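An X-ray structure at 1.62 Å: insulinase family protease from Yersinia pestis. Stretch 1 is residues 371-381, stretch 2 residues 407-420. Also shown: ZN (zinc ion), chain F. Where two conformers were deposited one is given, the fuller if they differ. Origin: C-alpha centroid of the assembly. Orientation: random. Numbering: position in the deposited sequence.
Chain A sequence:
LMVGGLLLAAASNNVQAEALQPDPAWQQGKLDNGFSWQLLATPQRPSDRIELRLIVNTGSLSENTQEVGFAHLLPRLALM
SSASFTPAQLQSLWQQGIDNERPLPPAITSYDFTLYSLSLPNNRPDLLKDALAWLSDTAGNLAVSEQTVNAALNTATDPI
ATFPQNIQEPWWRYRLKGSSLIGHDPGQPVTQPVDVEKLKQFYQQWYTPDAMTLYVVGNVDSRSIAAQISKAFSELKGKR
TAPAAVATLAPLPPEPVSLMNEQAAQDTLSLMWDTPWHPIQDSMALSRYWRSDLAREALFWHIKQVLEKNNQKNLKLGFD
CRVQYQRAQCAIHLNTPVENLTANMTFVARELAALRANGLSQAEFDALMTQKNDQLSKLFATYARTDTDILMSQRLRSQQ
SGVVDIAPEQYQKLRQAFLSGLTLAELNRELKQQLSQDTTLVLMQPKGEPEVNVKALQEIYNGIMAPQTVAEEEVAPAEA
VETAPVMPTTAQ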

# COMPACT_ATOMS: atom_id res chain seq x y z
N GLN A 371 -15.48 -18.25 12.91
CA GLN A 371 -14.13 -17.99 12.48
C GLN A 371 -13.77 -16.51 12.70
O GLN A 371 -12.70 -16.16 13.21
N LYS A 372 -14.68 -15.62 12.35
CA LYS A 372 -14.34 -14.18 12.50
C LYS A 372 -14.30 -13.79 13.97
O LYS A 372 -13.50 -12.97 14.40
N ASN A 373 -15.16 -14.41 14.76
CA ASN A 373 -15.16 -14.19 16.21
C ASN A 373 -13.88 -14.74 16.84
O ASN A 373 -13.30 -14.12 17.75
N ASP A 374 -13.41 -15.87 16.32
CA ASP A 374 -12.13 -16.42 16.78
C ASP A 374 -10.98 -15.45 16.52
O ASP A 374 -10.19 -15.14 17.41
N GLN A 375 -10.91 -14.95 15.30
CA GLN A 375 -9.88 -13.98 14.93
C GLN A 375 -9.91 -12.75 15.79
O GLN A 375 -8.88 -12.28 16.22
N LEU A 376 -11.10 -12.23 16.10
CA LEU A 376 -11.19 -11.09 16.98
C LEU A 376 -10.72 -11.42 18.39
O LEU A 376 -10.11 -10.60 19.05
N SER A 377 -10.98 -12.64 18.85
CA SER A 377 -10.59 -13.01 20.21
C SER A 377 -9.05 -13.01 20.31
O SER A 377 -8.50 -12.80 21.39
N LYS A 378 -8.41 -13.19 19.16
CA LYS A 378 -6.94 -13.28 19.03
C LYS A 378 -6.27 -11.91 18.78
O LYS A 378 -5.05 -11.83 18.69
N LEU A 379 -7.07 -10.83 18.67
CA LEU A 379 -6.57 -9.48 18.38
C LEU A 379 -5.28 -9.09 19.11
O LEU A 379 -4.29 -8.67 18.49
N PHE A 380 -5.28 -9.20 20.44
CA PHE A 380 -4.14 -8.74 21.20
C PHE A 380 -2.98 -9.75 21.19
O PHE A 380 -1.82 -9.32 21.33
N ALA A 381 -3.27 -11.03 20.99
CA ALA A 381 -2.24 -12.05 20.80
C ALA A 381 -1.50 -11.77 19.49
O ALA A 381 -0.27 -11.78 19.44
N ALA A 407 -8.10 3.33 17.93
CA ALA A 407 -7.66 2.72 19.20
C ALA A 407 -8.06 1.26 19.23
O ALA A 407 -9.18 0.91 18.88
N PRO A 408 -7.15 0.39 19.68
CA PRO A 408 -7.47 -1.04 19.57
C PRO A 408 -8.63 -1.46 20.48
O PRO A 408 -9.39 -2.35 20.10
N GLU A 409 -8.82 -0.82 21.64
CA GLU A 409 -9.97 -1.16 22.45
C GLU A 409 -11.26 -0.74 21.75
O GLU A 409 -12.27 -1.46 21.88
N GLN A 410 -11.23 0.38 21.03
CA GLN A 410 -12.45 0.78 20.30
C GLN A 410 -12.70 -0.18 19.15
O GLN A 410 -13.84 -0.61 18.95
N TYR A 411 -11.63 -0.61 18.48
CA TYR A 411 -11.74 -1.56 17.43
C TYR A 411 -12.41 -2.81 17.97
O TYR A 411 -13.35 -3.32 17.41
N GLN A 412 -11.92 -3.30 19.11
CA GLN A 412 -12.45 -4.56 19.63
C GLN A 412 -13.97 -4.46 19.90
O GLN A 412 -14.75 -5.36 19.56
N LYS A 413 -14.39 -3.36 20.50
CA LYS A 413 -15.75 -3.12 20.81
C LYS A 413 -16.62 -2.97 19.54
O LYS A 413 -17.68 -3.61 19.40
N LEU A 414 -16.19 -2.10 18.64
CA LEU A 414 -16.96 -1.90 17.42
C LEU A 414 -17.03 -3.15 16.55
O LEU A 414 -18.09 -3.47 15.98
N ARG A 415 -15.92 -3.89 16.43
CA ARG A 415 -15.87 -5.11 15.62
C ARG A 415 -16.75 -6.19 16.25
O ARG A 415 -17.50 -6.89 15.55
N GLN A 416 -16.68 -6.34 17.58
CA GLN A 416 -17.60 -7.27 18.26
C GLN A 416 -19.06 -6.93 17.95
O GLN A 416 -19.89 -7.80 17.72
N ALA A 417 -19.41 -5.66 18.02
CA ALA A 417 -20.80 -5.29 17.80
C ALA A 417 -21.19 -5.56 16.36
O ALA A 417 -22.33 -6.02 16.10
N PHE A 418 -20.29 -5.29 15.41
CA PHE A 418 -20.52 -5.63 14.00
C PHE A 418 -20.80 -7.17 13.85
O PHE A 418 -21.80 -7.57 13.24
N LEU A 419 -19.90 -7.99 14.37
CA LEU A 419 -20.03 -9.44 14.18
C LEU A 419 -21.31 -9.93 14.88
O LEU A 419 -22.02 -10.76 14.32
N SER A 420 -21.63 -9.41 16.06
CA SER A 420 -22.78 -9.95 16.77
C SER A 420 -24.09 -9.52 16.15
O SER A 420 -25.12 -10.20 16.33

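Two helices run nearly antiparallel here, 168° between their directions and 10.5 Å apart at closest approach, a gap in which one leucine is the most covered residue. Leu 376 (chi1 t, chi2 p) points toward the second helix and is the knob: it sits in a hollow formed by Gln 412, Arg 415, Gln 416 and Leu 419. Its CD2 lies 3.5 Å from Gln 416 N, deep enough to touch backbone, while its CD1 rests 3.8 Å from Arg 415 CG and meets the edge of the Tyr 411 ring, 3.9 Å from CE2.

One turn away, Leu 379 repeats the t, p rotamer, with its CD2 3.8 Å from Tyr 411 CD2 and 4.0 Å from Gln 412 CB. From the opposing helix, Leu 419 (m, t) points back, and its CD1 approaches Lys 372 O at 3.6 Å and Leu 376 CD2 at 4.1 Å.

Side chains that start out sideways close the margins. Phe 380 (chi1 m) leaves its backbone sideways, yet its ring reaches across: CE1 lies 3.9 Å from Pro 408 CB, and OE1 of Gln 412 (t, t) sits at the ring edge, 3.6 Å from Phe 380 CE2. Asn 373 (m) also starts sideways and ends nearer, where its OD1 accepts a 2.9 Å hydrogen bond from NE2 of Gln 416 (t, p), the one direct hydrogen bond between the stretches. Water 2 lies 2.9 Å from both Asn 373 O and Gln 416 OE1, within hydrogen-bonding reach of each.

Lys 372 and Arg 415 both point inward despite their like charges. Lys 372 NZ lies 4.3 Å from Arg 415 NH2, but it donates to Gln 375 OE1 at 2.7 Å, and water 1 links Lys 372 O (2.9 Å) to Arg 415 NE (3.0 Å). Glu 409 instead turns away, its OE1 2.1 Å and OE2 2.6 Å from ZN, which also binds water 4 at 1.8 Å. The rule is an aliphatic knob in a mixed hollow, with polar groups paired beside it.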

# COMPACT_ATOMS: atom_id res chain seq x y z
CB GLN A 371 -13.96 -18.40 11.02
CG GLN A 371 -12.69 -17.93 10.26
CD GLN A 371 -12.70 -18.37 8.77
OE1 GLN A 371 -12.32 -17.59 7.87
NE2 GLN A 371 -13.13 -19.62 8.51
CB LYS A 372 -15.35 -13.31 11.73
CG LYS A 372 -15.41 -13.52 10.21
CD LYS A 372 -14.07 -13.56 9.47
CE LYS A 372 -13.32 -12.27 9.56
NZ LYS A 372 -12.04 -12.39 8.82
CB ASN A 373 -16.43 -14.80 16.87
CG ASN A 373 -17.61 -13.79 16.92
OD1 ASN A 373 -17.47 -12.67 17.46
ND2 ASN A 373 -18.75 -14.18 16.37
CB ASP A 374 -11.83 -17.76 16.08
CG ASP A 374 -10.58 -18.44 16.65
OD1 ASP A 374 -10.57 -18.69 17.88
OD2 ASP A 374 -9.64 -18.70 15.89
CB GLN A 375 -10.02 -13.61 13.49
CG GLN A 375 -9.94 -14.81 12.55
CD GLN A 375 -10.37 -14.46 11.14
OE1 GLN A 375 -10.46 -13.28 10.78
NE2 GLN A 375 -10.60 -15.48 10.32
CB LEU A 376 -12.63 -10.55 17.02
CG LEU A 376 -12.88 -9.33 17.90
CD1 LEU A 376 -12.04 -8.15 17.47
CD2 LEU A 376 -14.37 -9.00 17.86
CB SER A 377 -11.19 -14.36 20.62
OG SER A 377 -10.53 -15.47 20.00
CB LYS A 378 -6.56 -14.24 17.89
CG LYS A 378 -7.10 -15.71 18.01
CD LYS A 378 -6.54 -16.52 19.16
CE LYS A 378 -7.13 -18.00 19.21
NZ LYS A 378 -7.12 -18.72 17.86
CB LEU A 379 -7.65 -8.43 18.71
CG LEU A 379 -7.31 -6.98 18.35
CD1 LEU A 379 -7.13 -6.86 16.84
CD2 LEU A 379 -8.39 -6.01 18.86
CB PHE A 380 -4.54 -8.36 22.61
CG PHE A 380 -5.34 -7.08 22.66
CD1 PHE A 380 -4.74 -5.86 22.39
CD2 PHE A 380 -6.71 -7.10 22.91
CE1 PHE A 380 -5.49 -4.67 22.42
CE2 PHE A 380 -7.45 -5.89 22.95
CZ PHE A 380 -6.84 -4.70 22.70
CB ALA A 381 -2.80 -13.40 20.77
CB ALA A 407 -8.28 3.47 20.39
CB PRO A 408 -6.14 -1.74 19.94
CG PRO A 408 -5.29 -0.67 20.58
CD PRO A 408 -5.72 0.64 19.98
CB GLU A 409 -9.92 -0.55 23.84
CG GLU A 409 -8.85 -1.14 24.70
CD GLU A 409 -8.69 -0.36 25.95
OE1 GLU A 409 -8.25 0.81 25.84
OE2 GLU A 409 -9.05 -0.87 27.00
CB GLN A 410 -12.35 2.19 19.76
CG GLN A 410 -13.71 2.67 19.18
CD GLN A 410 -13.63 4.06 18.65
OE1 GLN A 410 -12.74 4.36 17.89
NE2 GLN A 410 -14.58 4.96 19.10
CB TYR A 411 -10.38 -1.89 16.84
CG TYR A 411 -10.43 -2.95 15.78
CD1 TYR A 411 -10.40 -2.64 14.45
CD2 TYR A 411 -10.51 -4.30 16.14
CE1 TYR A 411 -10.45 -3.67 13.48
CE2 TYR A 411 -10.58 -5.30 15.19
CZ TYR A 411 -10.56 -4.97 13.87
OH TYR A 411 -10.63 -6.01 12.95
CB GLN A 412 -11.67 -4.88 20.89
CG GLN A 412 -12.03 -6.17 21.52
CD GLN A 412 -11.16 -6.39 22.78
OE1 GLN A 412 -10.66 -7.48 23.01
NE2 GLN A 412 -10.96 -5.32 23.55
CB LYS A 413 -15.88 -1.88 21.69
CG LYS A 413 -17.28 -1.49 22.05
CD LYS A 413 -17.31 -0.20 22.79
CE LYS A 413 -17.01 0.98 21.92
NZ LYS A 413 -16.78 2.19 22.77
CB LEU A 414 -16.42 -0.70 16.65
CG LEU A 414 -16.59 0.66 17.35
CD1 LEU A 414 -15.99 1.82 16.44
CD2 LEU A 414 -18.02 1.03 17.63
CB ARG A 415 -14.42 -5.63 15.52
CG ARG A 415 -14.26 -6.89 14.62
CD ARG A 415 -14.41 -6.57 13.22
NE ARG A 415 -14.20 -7.76 12.42
CZ ARG A 415 -14.35 -7.83 11.10
NH1 ARG A 415 -14.76 -6.79 10.38
NH2 ARG A 415 -14.09 -8.97 10.50
CB GLN A 416 -17.42 -7.35 19.78
CG GLN A 416 -18.18 -8.51 20.43
CD GLN A 416 -17.78 -9.90 19.83
OE1 GLN A 416 -16.70 -10.42 20.13
NE2 GLN A 416 -18.61 -10.45 18.95
CB ALA A 417 -21.03 -3.84 18.18
CB PHE A 418 -19.33 -5.18 13.18
CG PHE A 418 -19.31 -5.72 11.80
CD1 PHE A 418 -20.23 -5.26 10.87
CD2 PHE A 418 -18.46 -6.73 11.46
CE1 PHE A 418 -20.23 -5.80 9.64
CE2 PHE A 418 -18.51 -7.29 10.23
CZ PHE A 418 -19.42 -6.82 9.35
CB LEU A 419 -18.80 -10.19 14.70
CG LEU A 419 -17.48 -9.89 13.98
CD1 LEU A 419 -16.29 -10.67 14.62
CD2 LEU A 419 -17.66 -10.30 12.49
CB SER A 420 -22.75 -9.54 18.25
OG SER A 420 -21.63 -10.19 18.83
ZN ZN F . -8.05 1.32 27.91
O HOH W 1 -13.06 -10.49 12.95
O HOH W 2 -14.76 -12.52 19.64
O HOH W 3 -21.20 -12.86 18.34
O HOH W 4 -6.45 0.45 27.76